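Local coordinates for protein R.MvaI (Kocuria varians, PDB 2OA9) that probably cleaves double-stranded DNA as a metal-dependent restriction endonuclease, acting as a monomer that recognises its target sequence asymmetrically, at residues L70-K75 / Q196-G201; F121-D126 / R200-G205; V148-D153 / H228-R233; N204-V209 / L239-E244. All blocks are in the same frame, centred on the assembly; numbering follows the deposited sequence.

Contact 1: residues L70-K75 / Q196-G201; sequences LTLFTK and QSLCRG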
# COMPACT_ATOMS: atom_id res chain seq x y z
N LEU A 70 4.66 -0.47 1.04
CA LEU A 70 3.35 -1.04 1.31
C LEU A 70 2.57 -1.13 0.00
O LEU A 70 2.50 -0.17 -0.76
CB LEU A 70 2.64 -0.10 2.28
CG LEU A 70 1.26 -0.47 2.77
CD1 LEU A 70 1.37 -1.63 3.73
CD2 LEU A 70 0.58 0.75 3.41
N THR A 71 1.98 -2.29 -0.28
CA THR A 71 0.95 -2.42 -1.29
C THR A 71 -0.41 -2.20 -0.67
O THR A 71 -0.84 -2.99 0.14
CB THR A 71 1.03 -3.82 -1.88
OG1 THR A 71 2.31 -3.97 -2.50
CG2 THR A 71 -0.04 -4.02 -2.96
N LEU A 72 -1.07 -1.13 -1.07
CA LEU A 72 -2.39 -0.79 -0.55
C LEU A 72 -3.42 -1.80 -1.02
O LEU A 72 -4.24 -2.27 -0.24
CB LEU A 72 -2.79 0.60 -1.02
CG LEU A 72 -1.87 1.72 -0.49
CD1 LEU A 72 -2.01 3.00 -1.30
CD2 LEU A 72 -2.14 1.99 0.96
N PHE A 73 -3.36 -2.12 -2.30
CA PHE A 73 -4.25 -3.08 -2.95
C PHE A 73 -3.76 -3.35 -4.35
O PHE A 73 -2.92 -2.64 -4.87
CB PHE A 73 -5.71 -2.56 -2.97
CG PHE A 73 -5.91 -1.25 -3.70
CD1 PHE A 73 -6.10 -1.19 -5.06
CD2 PHE A 73 -5.89 -0.05 -3.00
CE1 PHE A 73 -6.30 0.02 -5.72
CE2 PHE A 73 -6.03 1.16 -3.66
CZ PHE A 73 -6.24 1.20 -5.03
N THR A 74 -4.33 -4.37 -4.97
CA THR A 74 -4.11 -4.68 -6.37
C THR A 74 -5.45 -4.60 -7.08
O THR A 74 -6.51 -4.97 -6.51
CB THR A 74 -3.47 -6.10 -6.58
OG1 THR A 74 -4.28 -7.10 -5.95
CG2 THR A 74 -2.14 -6.20 -5.90
N LYS A 75 -5.44 -4.09 -8.31
CA LYS A 75 -6.66 -3.93 -9.08
C LYS A 75 -6.33 -3.63 -10.52
O LYS A 75 -5.60 -2.68 -10.81
CB LYS A 75 -7.56 -2.82 -8.50
CG LYS A 75 -8.88 -2.54 -9.25
CD LYS A 75 -9.87 -3.66 -9.06
CE LYS A 75 -11.16 -3.33 -9.77
NZ LYS A 75 -11.02 -3.48 -11.25
N GLN A 196 -9.41 10.61 -3.20
CA GLN A 196 -8.84 11.89 -3.59
C GLN A 196 -7.38 12.01 -3.16
O GLN A 196 -6.54 12.51 -3.91
CB GLN A 196 -9.65 13.05 -3.02
CG GLN A 196 -10.97 13.25 -3.71
CD GLN A 196 -12.02 12.24 -3.27
OE1 GLN A 196 -11.91 11.64 -2.18
NE2 GLN A 196 -13.04 12.05 -4.10
N SER A 197 -7.08 11.54 -1.95
CA SER A 197 -5.71 11.60 -1.44
C SER A 197 -4.82 10.62 -2.20
O SER A 197 -3.67 10.90 -2.51
CB SER A 197 -5.68 11.26 0.04
OG SER A 197 -6.21 12.27 0.84
N LEU A 198 -5.39 9.46 -2.53
CA LEU A 198 -4.68 8.49 -3.33
C LEU A 198 -4.26 9.08 -4.64
O LEU A 198 -3.13 8.93 -5.06
CB LEU A 198 -5.57 7.26 -3.57
CG LEU A 198 -5.03 6.20 -4.52
CD1 LEU A 198 -3.99 5.40 -3.79
CD2 LEU A 198 -6.12 5.27 -5.06
N CYS A 199 -5.20 9.74 -5.31
CA CYS A 199 -4.91 10.32 -6.60
C CYS A 199 -3.95 11.50 -6.50
O CYS A 199 -3.10 11.63 -7.36
CB CYS A 199 -6.20 10.75 -7.27
SG CYS A 199 -7.23 9.35 -7.79
N ARG A 200 -4.05 12.32 -5.45
CA ARG A 200 -3.06 13.38 -5.24
C ARG A 200 -1.67 12.78 -5.07
O ARG A 200 -0.69 13.25 -5.62
CB ARG A 200 -3.37 14.27 -4.03
CG ARG A 200 -4.57 15.16 -4.19
CD ARG A 200 -4.72 16.13 -2.97
NE ARG A 200 -4.90 15.46 -1.65
CZ ARG A 200 -3.93 15.15 -0.74
NH1 ARG A 200 -2.67 15.43 -0.93
NH2 ARG A 200 -4.23 14.56 0.42
N GLY A 201 -1.60 11.68 -4.34
CA GLY A 201 -0.33 11.03 -4.10
C GLY A 201 0.32 10.47 -5.34
O GLY A 201 1.52 10.54 -5.48
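Leu198 reaches from its helix toward two consecutive strand residues, Leu72 and Phe73, and gives each of them one branch of its fork. The CD1 methyl of Leu198 meets CD1 of Leu72 at 4.0 Å, the two side chains running past each other in opposite directions with their methyls alongside. The other branch goes to the ring: Leu198 CD2 stands 4.1 Å from Phe73 CZ, close to the ring plane, so the methyl touches the rim of the phenyl group and neither of its faces. With CG anti to the backbone N (chi1 174°), Leu198 is swung out to where both branches can be used. Two neighbours on one strand can meet the same helix because Leu72 has helical backbone angles and, with Phe73, pairs with the single residue Phe232 of the adjoining strand, as in a beta bulge. Strand 69-74 is an outermost strand of a five-stranded antiparallel sheet, and helix 195-204 packs against it here. Phe73 has CG between its backbone N and carbonyl carbon (chi1 60°), which brings the ring round toward Leu198. The same ring stacks with Phe232 and touches Leu155 and Leu159 of helix 152-162, while Leu72 also packs on Leu193 and Ile234.

Contact 2: residues F121-D126 / R200-G205; sequences FKIDID and RGIENG. With CD (cadmium ion), chain G.
Strand 121-126 and helix 200-204 run closer to antiparallel than to parallel, their axes at 139° and 8.5 Å apart at the nearest point, with Ile123 and Ile202 facing each other. The CG2 methyls of Ile123 and Ile202 meet obliquely at 3.6 Å; both branches lie anti to the backbone N, which turns each toward its counterpart. Farther along the strand, Ile125 crosses Glu203 at about a right angle, and its CG1 lies 3.5 Å from Glu203 CG, so the aliphatic part of the glutamate serves as an apolar wall. Here an outermost strand of the three-stranded antiparallel sheet packs on the last turn of helix 195-204, which Gly205 closes in a Schellman motif. The carboxylate of Glu203 lies at the border: OE2 accepts from Trp127 NE1 and from a water, 2.8 Å from OE2, that also bonds to Asp124 OD1 and Ile125 N. With an alanine in place of Glu203, that water and the Trp127 indole would probably lose a shared acceptor, and Ile125 CG1 its cover. Asp124 chelates a cadmium ion, at 2.3 Å from OD1 and 2.6 Å from OD2. A metal-bound water donates to Ile125 O; Asp124 and Ile125 also bind calcium in another structure of this protein.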
# COMPACT_ATOMS: atom_id res chain seq x y z
N PHE A 121 5.62 5.40 -20.02
CA PHE A 121 4.33 5.39 -19.35
C PHE A 121 4.26 6.51 -18.33
O PHE A 121 5.25 6.81 -17.69
CB PHE A 121 4.05 4.06 -18.64
CG PHE A 121 4.13 2.88 -19.53
CD1 PHE A 121 2.99 2.42 -20.19
CD2 PHE A 121 5.32 2.22 -19.73
CE1 PHE A 121 3.05 1.34 -21.04
CE2 PHE A 121 5.38 1.12 -20.58
CZ PHE A 121 4.25 0.70 -21.24
N LYS A 122 3.05 7.05 -18.13
CA LYS A 122 2.77 8.00 -17.04
C LYS A 122 1.32 7.82 -16.59
O LYS A 122 0.45 7.48 -17.37
CB LYS A 122 3.02 9.41 -17.51
CG LYS A 122 2.98 10.44 -16.36
CD LYS A 122 3.63 11.78 -16.76
CE LYS A 122 3.05 12.48 -17.95
NZ LYS A 122 1.69 13.00 -17.72
N ILE A 123 1.03 8.08 -15.33
CA ILE A 123 -0.36 8.14 -14.87
C ILE A 123 -0.83 9.60 -14.89
O ILE A 123 -0.10 10.52 -14.55
CB ILE A 123 -0.52 7.57 -13.45
CG1 ILE A 123 0.06 6.14 -13.34
CG2 ILE A 123 -1.99 7.63 -12.98
CD1 ILE A 123 -0.71 5.12 -14.13
N ASP A 124 -2.03 9.82 -15.40
CA ASP A 124 -2.66 11.14 -15.34
C ASP A 124 -4.04 11.01 -14.70
O ASP A 124 -4.83 10.12 -15.03
CB ASP A 124 -2.71 11.86 -16.72
CG ASP A 124 -3.05 13.30 -16.61
OD1 ASP A 124 -2.25 14.07 -16.00
OD2 ASP A 124 -4.13 13.77 -17.04
N ILE A 125 -4.36 11.93 -13.81
CA ILE A 125 -5.67 11.93 -13.18
C ILE A 125 -6.63 12.78 -14.00
O ILE A 125 -6.46 13.98 -14.14
CB ILE A 125 -5.62 12.42 -11.69
CG1 ILE A 125 -4.48 11.79 -10.89
CG2 ILE A 125 -6.96 12.13 -11.03
CD1 ILE A 125 -4.52 10.26 -10.69
N ASP A 126 -7.67 12.14 -14.53
CA ASP A 126 -8.74 12.82 -15.25
C ASP A 126 -9.82 13.15 -14.22
O ASP A 126 -10.79 12.45 -14.11
CB ASP A 126 -9.24 11.89 -16.35
CG ASP A 126 -10.21 12.53 -17.28
OD1 ASP A 126 -10.75 13.65 -16.95
OD2 ASP A 126 -10.49 11.95 -18.34
N ARG A 200 -4.05 12.32 -5.45
CA ARG A 200 -3.06 13.38 -5.24
C ARG A 200 -1.67 12.78 -5.07
O ARG A 200 -0.69 13.25 -5.62
CB ARG A 200 -3.37 14.27 -4.03
CG ARG A 200 -4.57 15.16 -4.19
CD ARG A 200 -4.72 16.13 -2.97
NE ARG A 200 -4.90 15.46 -1.65
CZ ARG A 200 -3.93 15.15 -0.74
NH1 ARG A 200 -2.67 15.43 -0.93
NH2 ARG A 200 -4.23 14.56 0.42
N GLY A 201 -1.60 11.68 -4.34
CA GLY A 201 -0.33 11.03 -4.10
C GLY A 201 0.32 10.47 -5.34
O GLY A 201 1.52 10.54 -5.48
N ILE A 202 -0.50 9.95 -6.26
CA ILE A 202 0.00 9.57 -7.58
C ILE A 202 0.55 10.78 -8.35
O ILE A 202 1.66 10.76 -8.84
CB ILE A 202 -1.10 8.81 -8.38
CG1 ILE A 202 -1.42 7.47 -7.70
CG2 ILE A 202 -0.62 8.56 -9.83
CD1 ILE A 202 -2.67 6.78 -8.21
N GLU A 203 -0.23 11.87 -8.42
CA GLU A 203 0.22 13.10 -9.10
C GLU A 203 1.54 13.63 -8.53
O GLU A 203 2.39 14.14 -9.25
CB GLU A 203 -0.81 14.25 -8.91
CG GLU A 203 -2.16 13.98 -9.49
CD GLU A 203 -3.03 15.23 -9.48
OE1 GLU A 203 -3.16 15.92 -8.43
OE2 GLU A 203 -3.64 15.52 -10.53
N ASN A 204 1.68 13.52 -7.21
CA ASN A 204 2.86 14.05 -6.49
C ASN A 204 4.12 13.21 -6.67
O ASN A 204 5.19 13.68 -6.37
CB ASN A 204 2.55 14.15 -5.00
CG ASN A 204 1.45 15.18 -4.70
OD1 ASN A 204 1.14 16.02 -5.54
ND2 ASN A 204 0.87 15.10 -3.53
N GLY A 205 3.96 11.99 -7.17
CA GLY A 205 5.04 11.03 -7.35
C GLY A 205 5.29 10.16 -6.14
O GLY A 205 6.24 9.38 -6.12
CD CD G . -3.24 16.11 -16.35
O HOH W 1 -2.80 14.26 -12.89
O HOH W 2 -4.71 15.84 -14.69

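Contact 3: residues V148-D153 / H228-R233; sequences VYWSFD and HGTAFR. With CD (cadmium ion), chain L.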
# COMPACT_ATOMS: atom_id res chain seq x y z
N VAL A 148 -6.69 3.40 -21.32
CA VAL A 148 -6.73 2.48 -20.21
C VAL A 148 -6.91 3.28 -18.92
O VAL A 148 -6.19 4.27 -18.69
CB VAL A 148 -5.44 1.59 -20.16
CG1 VAL A 148 -5.45 0.78 -18.92
CG2 VAL A 148 -5.34 0.69 -21.42
N TYR A 149 -7.89 2.89 -18.10
CA TYR A 149 -8.16 3.66 -16.88
C TYR A 149 -8.76 2.83 -15.79
O TYR A 149 -9.28 1.75 -16.04
CB TYR A 149 -9.04 4.91 -17.15
CG TYR A 149 -10.50 4.67 -17.51
CD1 TYR A 149 -11.42 4.25 -16.57
CD2 TYR A 149 -10.95 4.95 -18.78
CE1 TYR A 149 -12.76 4.09 -16.89
CE2 TYR A 149 -12.29 4.79 -19.13
CZ TYR A 149 -13.18 4.36 -18.18
OH TYR A 149 -14.49 4.17 -18.59
N TRP A 150 -8.67 3.37 -14.59
CA TRP A 150 -9.33 2.86 -13.38
C TRP A 150 -10.33 3.90 -12.98
O TRP A 150 -9.98 5.06 -12.82
CB TRP A 150 -8.32 2.71 -12.21
CG TRP A 150 -7.25 1.69 -12.38
CD1 TRP A 150 -7.25 0.42 -11.88
CD2 TRP A 150 -6.02 1.84 -13.09
NE1 TRP A 150 -6.08 -0.23 -12.21
CE2 TRP A 150 -5.32 0.61 -12.99
CE3 TRP A 150 -5.44 2.87 -13.84
CZ2 TRP A 150 -4.08 0.42 -13.60
CZ3 TRP A 150 -4.22 2.68 -14.42
CH2 TRP A 150 -3.54 1.46 -14.30
N SER A 151 -11.59 3.53 -12.80
CA SER A 151 -12.53 4.51 -12.28
C SER A 151 -12.28 4.86 -10.83
O SER A 151 -11.79 4.03 -10.05
CB SER A 151 -13.97 3.96 -12.41
OG SER A 151 -14.14 2.80 -11.62
N PHE A 152 -12.64 6.08 -10.43
CA PHE A 152 -12.53 6.44 -9.02
C PHE A 152 -13.36 5.49 -8.16
O PHE A 152 -12.95 5.15 -7.07
CB PHE A 152 -13.02 7.88 -8.76
CG PHE A 152 -12.03 9.00 -9.05
CD1 PHE A 152 -12.23 10.27 -8.52
CD2 PHE A 152 -10.92 8.80 -9.85
CE1 PHE A 152 -11.36 11.31 -8.78
CE2 PHE A 152 -10.07 9.84 -10.14
CZ PHE A 152 -10.26 11.09 -9.60
N ASP A 153 -14.54 5.09 -8.63
CA ASP A 153 -15.40 4.22 -7.82
C ASP A 153 -14.76 2.86 -7.57
O ASP A 153 -14.89 2.32 -6.48
CB ASP A 153 -16.79 4.06 -8.49
CG ASP A 153 -17.63 5.31 -8.36
OD1 ASP A 153 -18.72 5.37 -8.96
OD2 ASP A 153 -17.27 6.30 -7.67
N HIS A 228 -1.81 -10.79 -11.25
CA HIS A 228 -2.47 -10.79 -9.94
C HIS A 228 -3.08 -9.42 -9.59
O HIS A 228 -3.66 -9.26 -8.51
CB HIS A 228 -1.52 -11.33 -8.85
CG HIS A 228 -1.16 -12.78 -9.05
ND1 HIS A 228 0.13 -13.26 -9.02
CD2 HIS A 228 -1.94 -13.86 -9.32
CE1 HIS A 228 0.14 -14.56 -9.25
NE2 HIS A 228 -1.11 -14.95 -9.43
N GLY A 229 -2.99 -8.46 -10.51
CA GLY A 229 -3.56 -7.14 -10.33
C GLY A 229 -2.45 -6.11 -10.23
O GLY A 229 -1.48 -6.29 -9.55
N THR A 230 -2.68 -5.00 -10.87
CA THR A 230 -1.77 -3.86 -10.77
C THR A 230 -1.74 -3.34 -9.32
O THR A 230 -2.79 -3.14 -8.72
CB THR A 230 -2.26 -2.79 -11.72
OG1 THR A 230 -2.11 -3.33 -13.06
CG2 THR A 230 -1.45 -1.53 -11.65
N ALA A 231 -0.57 -3.16 -8.77
CA ALA A 231 -0.44 -2.88 -7.34
C ALA A 231 -0.26 -1.36 -7.16
O ALA A 231 0.56 -0.75 -7.81
CB ALA A 231 0.71 -3.64 -6.75
N PHE A 232 -0.97 -0.81 -6.18
CA PHE A 232 -0.88 0.59 -5.81
C PHE A 232 -0.06 0.64 -4.56
O PHE A 232 -0.45 0.06 -3.55
CB PHE A 232 -2.28 1.21 -5.65
CG PHE A 232 -3.01 1.38 -6.95
CD1 PHE A 232 -3.45 0.30 -7.68
CD2 PHE A 232 -3.24 2.63 -7.46
CE1 PHE A 232 -4.08 0.49 -8.89
CE2 PHE A 232 -3.91 2.83 -8.65
CZ PHE A 232 -4.31 1.75 -9.37
N ARG A 233 1.12 1.24 -4.66
CA ARG A 233 2.16 1.11 -3.64
C ARG A 233 2.66 2.44 -3.14
O ARG A 233 2.74 3.40 -3.86
CB ARG A 233 3.34 0.30 -4.20
CG ARG A 233 2.93 -1.03 -4.79
CD ARG A 233 4.03 -1.89 -5.32
NE ARG A 233 4.58 -2.74 -4.30
CZ ARG A 233 5.65 -3.48 -4.51
NH1 ARG A 233 6.22 -3.46 -5.71
NH2 ARG A 233 6.16 -4.22 -3.53
CD CD L . -0.57 -16.95 -10.17
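Trp150 packs its indole against Thr230 and Phe232, and that ring system makes every touch on its side. From CB the ring is carried beside the backbone N (chi1 -66°), and the five-membered ring is the first part to meet a partner. Phe232 CZ stands 3.8 Å above its plane, displaced toward the rim. CD1 and CD2 flank that carbon, while NE1 and CE2 come closest, each 3.9 Å from Phe232 CZ. This is a T-shaped pair: the edge of Phe232 points at the indole face, with planes at 89° and centroids 5.2 Å apart. The indole thus bridges two antiparallel sheets, from an outermost strand, 143-151, of the three-stranded one to strand 225-235 of the five-stranded one. NE1 donates a hydrogen bond to Lys75 O, which helps to fix the rotation of the ring. Next along the six-membered ring, CZ2 meets the CG2 methyl of Thr230 at 3.8 Å, obliquely, and CZ3 packs near Ile123 CD1. A leucine in place of Trp150 would probably leave Lys75 O without its indole donor and open a gap before the edge of Phe232. At the other end of segment 228-233, His228 NE2 binds a cadmium ion at 2.2 Å, a site shared with His226.

Contact 4: residues N204-V209 / L239-E244; sequences NGDIKV and LLEYGE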
# COMPACT_ATOMS: atom_id res chain seq x y z
N ASN A 204 1.68 13.52 -7.21
CA ASN A 204 2.86 14.05 -6.49
C ASN A 204 4.12 13.21 -6.67
O ASN A 204 5.19 13.68 -6.37
CB ASN A 204 2.55 14.15 -5.00
CG ASN A 204 1.45 15.18 -4.70
OD1 ASN A 204 1.14 16.02 -5.54
ND2 ASN A 204 0.87 15.10 -3.53
N GLY A 205 3.96 11.99 -7.17
CA GLY A 205 5.04 11.03 -7.35
C GLY A 205 5.29 10.16 -6.14
O GLY A 205 6.24 9.38 -6.12
N ASP A 206 4.43 10.24 -5.13
CA ASP A 206 4.56 9.49 -3.89
C ASP A 206 3.89 8.13 -3.87
O ASP A 206 4.24 7.27 -3.08
CB ASP A 206 4.00 10.33 -2.71
CG ASP A 206 4.87 11.51 -2.34
OD1 ASP A 206 6.09 11.55 -2.62
OD2 ASP A 206 4.35 12.50 -1.74
N ILE A 207 2.95 7.92 -4.77
CA ILE A 207 2.24 6.63 -4.86
C ILE A 207 2.47 6.09 -6.24
O ILE A 207 2.34 6.80 -7.22
CB ILE A 207 0.74 6.79 -4.53
CG1 ILE A 207 0.58 7.41 -3.13
CG2 ILE A 207 -0.06 5.50 -4.68
CD1 ILE A 207 -0.86 7.52 -2.64
N LYS A 208 2.85 4.82 -6.34
CA LYS A 208 3.26 4.27 -7.61
C LYS A 208 2.26 3.22 -8.02
O LYS A 208 1.63 2.61 -7.19
CB LYS A 208 4.62 3.57 -7.48
CG LYS A 208 5.76 4.45 -6.96
CD LYS A 208 5.80 5.78 -7.63
CE LYS A 208 7.07 6.56 -7.28
NZ LYS A 208 7.28 7.67 -8.23
N VAL A 209 2.15 3.01 -9.32
CA VAL A 209 1.28 2.00 -9.92
C VAL A 209 2.23 0.97 -10.55
O VAL A 209 2.90 1.27 -11.55
CB VAL A 209 0.38 2.67 -10.95
CG1 VAL A 209 -0.49 1.68 -11.64
CG2 VAL A 209 -0.48 3.76 -10.27
N LEU A 239 2.97 7.26 3.77
CA LEU A 239 1.54 7.12 4.03
C LEU A 239 1.03 8.06 5.14
O LEU A 239 -0.09 8.56 5.05
CB LEU A 239 1.15 5.66 4.29
CG LEU A 239 -0.34 5.39 4.50
CD1 LEU A 239 -1.18 5.87 3.33
CD2 LEU A 239 -0.52 3.87 4.72
N LEU A 240 1.87 8.44 6.12
CA LEU A 240 1.51 9.40 7.14
C LEU A 240 1.30 10.81 6.61
O LEU A 240 0.72 11.64 7.29
CB LEU A 240 2.55 9.44 8.27
CG LEU A 240 2.83 8.08 8.92
CD1 LEU A 240 3.85 8.19 9.99
CD2 LEU A 240 1.51 7.46 9.50
N GLU A 241 1.74 11.08 5.39
CA GLU A 241 1.43 12.37 4.74
C GLU A 241 0.02 12.41 4.18
O GLU A 241 -0.63 13.46 4.15
CB GLU A 241 2.44 12.62 3.62
CG GLU A 241 2.13 13.75 2.61
CD GLU A 241 3.17 13.94 1.52
OE1 GLU A 241 4.27 13.39 1.61
OE2 GLU A 241 2.88 14.65 0.53
N TYR A 242 -0.47 11.26 3.72
CA TYR A 242 -1.74 11.17 3.00
C TYR A 242 -2.94 10.64 3.78
O TYR A 242 -4.08 10.96 3.44
CB TYR A 242 -1.59 10.28 1.76
CG TYR A 242 -0.68 10.91 0.75
CD1 TYR A 242 -1.19 11.79 -0.21
CD2 TYR A 242 0.71 10.73 0.79
CE1 TYR A 242 -0.38 12.42 -1.09
CE2 TYR A 242 1.57 11.36 -0.11
CZ TYR A 242 1.01 12.21 -1.07
OH TYR A 242 1.79 12.84 -1.94
N GLY A 243 -2.68 9.84 4.80
CA GLY A 243 -3.76 9.14 5.49
C GLY A 243 -4.33 9.95 6.63
O GLY A 243 -3.73 10.95 7.05
N GLU A 244 -5.49 9.53 7.12
CA GLU A 244 -6.01 10.00 8.40
C GLU A 244 -5.19 9.28 9.45
O GLU A 244 -5.13 8.06 9.45
CB GLU A 244 -7.49 9.66 8.51
CG GLU A 244 -8.15 10.03 9.85
CD GLU A 244 -7.99 11.49 10.23
OE1 GLU A 244 -7.90 12.34 9.32
OE2 GLU A 244 -7.94 11.80 11.44
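Two hydrogen bonds meet on the hydroxyl of Tyr242, one coming in from Asn204 and one going out to Asp206. Asn204 ND2 donates to Tyr242 OH over 2.9 Å, nearly straight at 168°, with the oxygen almost in the plane of the amide. The hydroxyl in turn gives its proton to Asp206 OD2 at 2.6 Å, meeting that oxygen on its anti side and 20° out of the carboxylate plane. Donor and acceptor both lie near the plane of the phenol ring, at its edge, so the pair fixes the hydroxyl proton toward Asp206. Van der Waals contacts add to this: Asp206 CB packs against Tyr242 CE2 at 3.7 Å; within its own segment, CG of Glu241 lies 3.6 Å above one face of the Tyr242 ring, toward its rim.

Charge is the third element. Asp206 OD2 and Glu241 OE2 are only 3.5 Å apart, two acceptors with like charge; both residues belong to a cadmium site in this crystal, and a bound cation would be expected to ease the repulsion. Lys238 makes a long, weak ion pair with Asp206 OD1. On the backbone side, Lys208 NZ donates to Gly205 O at 2.9 Å, across the turn. The arrangement is that of a helix-to-strand turn, begun by a Schellman motif at Gly205, tied by a tyrosine hydroxyl to helix 236-242.

In the fold
Helix 195-204 is common to contacts 1 and 2, which share Arg200 and Gly201 on it, and leads into contact 4 at Asn204 and Gly205, where the chain turns into strand 207-215. Contacts 1, 3 and 4 all reach the five-stranded antiparallel sheet, through its neighbouring strands 69-74, 225-235 and 207-215. Contacts 2 and 3 bring in both outermost strands of the three-stranded sheet. The centres of contacts 1 and 4 lie about 7 Å apart, those of contacts 3 and 4 about 15 Å. Along the chain, contact 3 crosses contacts 1, 2 and 4, whereas contact 1 closes before contact 4 opens. The helix thus packs on a strand of each sheet, while contact 3 joins the two sheets directly.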